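Local coordinates for malonyl-CoA-[acyl-carrier-protein] transacylase (Coxiella burnetii, PDB 3TQE), which probably transfers the malonyl group from malonyl-CoA to holo-acyl carrier protein, forming malonyl-ACP and releasing CoA, at residues Q218-I223 / I246-L251. Sequence-based numbering, arbitrary orientation. Where two conformers were deposited one is given.
Sequences QDIAKI and IIRGAL. With GLY (glycine), chain C.
R248, on helix 244-254, reaches segment 218-223 and bonds to two of its backbone carbonyls, I220 O on helix 210-220 and I223 O in the loop that follows. Its NE donates to I220 O at 2.9 Å, an almost straight bond (N-H...O 161°). I220 O lies in the plane of the guanidinium, while NE stands above the plane of the I220 carbonyl. NH2 donates to I223 O at 2.7 Å, close to the line of the C=O bond. That bond is more bent, at 144°. The same NH2 also donates to O of a bound glycine (2.8 Å), while NH1 donates to the glycine OXT (2.9 Å). The two carboxylate oxygens are thus held side by side in a bidentate pair. NH1 also bonds to N245 OD1. NE therefore makes one bond, NH1 two and NH2 two, so all five guanidinium N-H groups have acceptors. I220 O also receives a weak bond from I223 N. The methylene part of R248 and the I220 side chain lie alongside, running in opposite directions. In the conformer given, I220 CG2 lies against R248 CB and CG, and I220 CD1 meets L251 CB at 4.1 Å. Y100 of helix 97-105 touches both I220 and L251. S224, I225 and A244 complete the glycine pocket, and I225 O also bonds the glycine. R248 thereby ties helix 244-254 to segment 218-223 and to the ligand carboxylate. Its positive charge is probably balanced in part by the ligand and by the carbonyl dipoles.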
ATOM      1  N   GLN A 218     -16.462  10.514  -6.859  1.00 17.81           N
ATOM      2  CA  GLN A 218     -16.936  11.888  -6.807  1.00 19.27           C
ATOM      3  C   GLN A 218     -15.870  12.825  -6.261  1.00 19.77           C
ATOM      4  O   GLN A 218     -15.669  13.930  -6.775  1.00 21.78           O
ATOM      5  CB  GLN A 218     -18.204  11.949  -5.986  1.00 20.50           C
ATOM      6  CG  GLN A 218     -19.326  11.149  -6.561  1.00 24.47           C
ATOM      7  CD  GLN A 218     -20.599  11.257  -5.743  1.00 31.28           C
ATOM      8  OE1 GLN A 218     -20.574  11.232  -4.509  1.00 36.25           O
ATOM      9  NE2 GLN A 218     -21.727  11.387  -6.431  1.00 35.21           N
ATOM     10  N   ASP A 219     -15.147  12.378  -5.247  1.00 18.64           N
ATOM     11  CA  ASP A 219     -14.103  13.210  -4.663  1.00 18.68           C
ATOM     12  C   ASP A 219     -12.898  13.301  -5.550  1.00 18.34           C
ATOM     13  O   ASP A 219     -12.283  14.352  -5.680  1.00 19.10           O
ATOM     14  CB  ASP A 219     -13.666  12.666  -3.305  1.00 18.81           C
ATOM     15  CG  ASP A 219     -14.764  12.717  -2.289  1.00 22.30           C
ATOM     16  OD1 ASP A 219     -15.389  13.782  -2.095  1.00 29.29           O
ATOM     17  OD2 ASP A 219     -15.001  11.689  -1.651  1.00 27.61           O
ATOM     18  N   ILE A 220     -12.538  12.193  -6.163  1.00 17.39           N
ATOM     19  CA  ILE A 220     -11.342  12.119  -7.001  0.50 17.63           C
ATOM     20  C   ILE A 220     -11.508  12.997  -8.247  1.00 17.75           C
ATOM     21  O   ILE A 220     -10.556  13.488  -8.789  1.00 17.69           O
ATOM     22  CB  ILE A 220     -10.999  10.632  -7.329  0.50 17.85           C
ATOM     23  CG1 ILE A 220     -10.331  10.001  -6.098  0.50 18.32           C
ATOM     24  CG2 ILE A 220     -10.105  10.485  -8.543  0.50 18.67           C
ATOM     25  CD1 ILE A 220     -10.022   8.548  -6.227  0.50 19.70           C
ATOM     26  N   ALA A 221     -12.734  13.159  -8.712  1.00 18.52           N
ATOM     27  CA  ALA A 221     -12.974  13.999  -9.875  1.00 19.74           C
ATOM     28  C   ALA A 221     -12.633  15.447  -9.588  1.00 20.52           C
ATOM     29  O   ALA A 221     -12.352  16.197 -10.510  1.00 22.08           O
ATOM     30  CB  ALA A 221     -14.435  13.878 -10.328  1.00 20.88           C
ATOM     31  N   LYS A 222     -12.647  15.834  -8.316  1.00 20.43           N
ATOM     32  CA  LYS A 222     -12.478  17.238  -7.935  1.00 22.02           C
ATOM     33  C   LYS A 222     -11.046  17.577  -7.602  1.00 21.96           C
ATOM     34  O   LYS A 222     -10.703  18.734  -7.463  1.00 24.25           O
ATOM     35  CB  LYS A 222     -13.351  17.568  -6.728  1.00 23.31           C
ATOM     36  CG  LYS A 222     -14.845  17.511  -6.987  1.00 28.29           C
ATOM     37  CD  LYS A 222     -15.617  17.739  -5.703  1.00 34.85           C
ATOM     38  CE  LYS A 222     -17.079  17.356  -5.838  1.00 38.83           C
ATOM     39  NZ  LYS A 222     -17.885  18.427  -6.490  1.00 42.33           N
ATOM     40  N   ILE A 223     -10.204  16.566  -7.445  1.00 20.47           N
ATOM     41  CA  ILE A 223      -8.823  16.780  -7.032  0.50 20.59           C
ATOM     42  C   ILE A 223      -7.952  16.962  -8.270  1.00 21.00           C
ATOM     43  O   ILE A 223      -8.114  16.278  -9.252  1.00 21.05           O
ATOM     44  CB  ILE A 223      -8.300  15.623  -6.129  0.50 20.59           C
ATOM     45  CG1 ILE A 223      -6.885  15.925  -5.603  0.50 19.75           C
ATOM     46  CG2 ILE A 223      -8.260  14.318  -6.870  0.50 21.49           C
ATOM     47  CD1 ILE A 223      -6.376  14.928  -4.527  0.50 22.44           C
ATOM     48  N   ILE A 246      -7.053   8.903 -16.525  1.00 13.22           N
ATOM     49  CA  ILE A 246      -6.676   7.502 -16.507  1.00 13.98           C
ATOM     50  C   ILE A 246      -6.171   7.144 -15.107  1.00 13.44           C
ATOM     51  O   ILE A 246      -6.494   6.092 -14.581  1.00 13.28           O
ATOM     52  CB  ILE A 246      -5.635   7.179 -17.595  1.00 14.54           C
ATOM     53  CG1 ILE A 246      -6.142   7.577 -18.976  1.00 16.62           C
ATOM     54  CG2 ILE A 246      -5.292   5.716 -17.601  1.00 16.72           C
ATOM     55  CD1 ILE A 246      -7.435   6.986 -19.362  1.00 17.97           C
ATOM     56  N   ILE A 247      -5.409   8.038 -14.492  1.00 13.30           N
ATOM     57  CA  ILE A 247      -5.023   7.847 -13.107  1.00 13.14           C
ATOM     58  C   ILE A 247      -6.248   7.777 -12.207  1.00 12.89           C
ATOM     59  O   ILE A 247      -6.328   6.898 -11.346  1.00 13.47           O
ATOM     60  CB  ILE A 247      -4.050   8.952 -12.673  1.00 12.39           C
ATOM     61  CG1 ILE A 247      -2.752   8.812 -13.434  1.00 13.82           C
ATOM     62  CG2 ILE A 247      -3.820   8.888 -11.142  1.00 14.38           C
ATOM     63  CD1 ILE A 247      -1.802   9.991 -13.281  1.00 15.87           C
ATOM     64  N   ARG A 248      -7.216   8.671 -12.402  1.00 13.62           N
ATOM     65  CA  ARG A 248      -8.437   8.593 -11.616  1.00 14.20           C
ATOM     66  C   ARG A 248      -9.089   7.241 -11.775  1.00 14.19           C
ATOM     67  O   ARG A 248      -9.493   6.623 -10.800  1.00 14.50           O
ATOM     68  CB  ARG A 248      -9.438   9.652 -12.031  1.00 15.73           C
ATOM     69  CG  ARG A 248      -9.027  11.053 -11.703  1.00 16.05           C
ATOM     70  CD  ARG A 248     -10.141  12.057 -11.993  1.00 17.58           C
ATOM     71  NE  ARG A 248      -9.689  13.360 -11.517  1.00 15.87           N
ATOM     72  CZ  ARG A 248      -9.056  14.267 -12.256  1.00 16.28           C
ATOM     73  NH1 ARG A 248      -8.861  14.086 -13.561  1.00 16.78           N
ATOM     74  NH2 ARG A 248      -8.639  15.379 -11.704  1.00 19.00           N
ATOM     75  N   GLY A 249      -9.231   6.773 -13.011  1.00 13.93           N
ATOM     76  CA  GLY A 249      -9.827   5.479 -13.232  1.00 14.46           C
ATOM     77  C   GLY A 249      -9.092   4.369 -12.509  1.00 13.90           C
ATOM     78  O   GLY A 249      -9.724   3.456 -11.971  1.00 15.22           O
ATOM     79  N   ALA A 250      -7.762   4.424 -12.530  1.00 13.20           N
ATOM     80  CA  ALA A 250      -6.964   3.399 -11.903  1.00 12.66           C
ATOM     81  C   ALA A 250      -7.164   3.376 -10.398  1.00 12.85           C
ATOM     82  O   ALA A 250      -7.224   2.316  -9.789  1.00 13.89           O
ATOM     83  CB  ALA A 250      -5.505   3.590 -12.246  1.00 13.47           C
ATOM     84  N   LEU A 251      -7.268   4.546  -9.805  1.00 13.13           N
ATOM     85  CA  LEU A 251      -7.450   4.647  -8.362  1.00 13.37           C
ATOM     86  C   LEU A 251      -8.813   4.178  -7.933  1.00 13.61           C
ATOM     87  O   LEU A 251      -8.969   3.575  -6.878  1.00 15.04           O
ATOM     88  CB  LEU A 251      -7.218   6.066  -7.865  1.00 13.48           C
ATOM     89  CG  LEU A 251      -5.771   6.534  -8.002  1.00 15.03           C
ATOM     90  CD1 LEU A 251      -5.714   8.014  -7.710  1.00 17.03           C
ATOM     91  CD2 LEU A 251      -4.823   5.728  -7.080  1.00 15.62           C
TER
HETATM   92  N   GLY C 315      -4.783  18.445 -13.935  1.00 33.12           N
HETATM   93  CA  GLY C 315      -5.803  17.833 -14.846  1.00 32.43           C
HETATM   94  C   GLY C 315      -6.896  17.154 -14.055  1.00 31.62           C
HETATM   95  O   GLY C 315      -6.837  17.197 -12.807  1.00 29.81           O
HETATM   96  OXT GLY C 315      -7.833  16.542 -14.645  1.00 30.48           O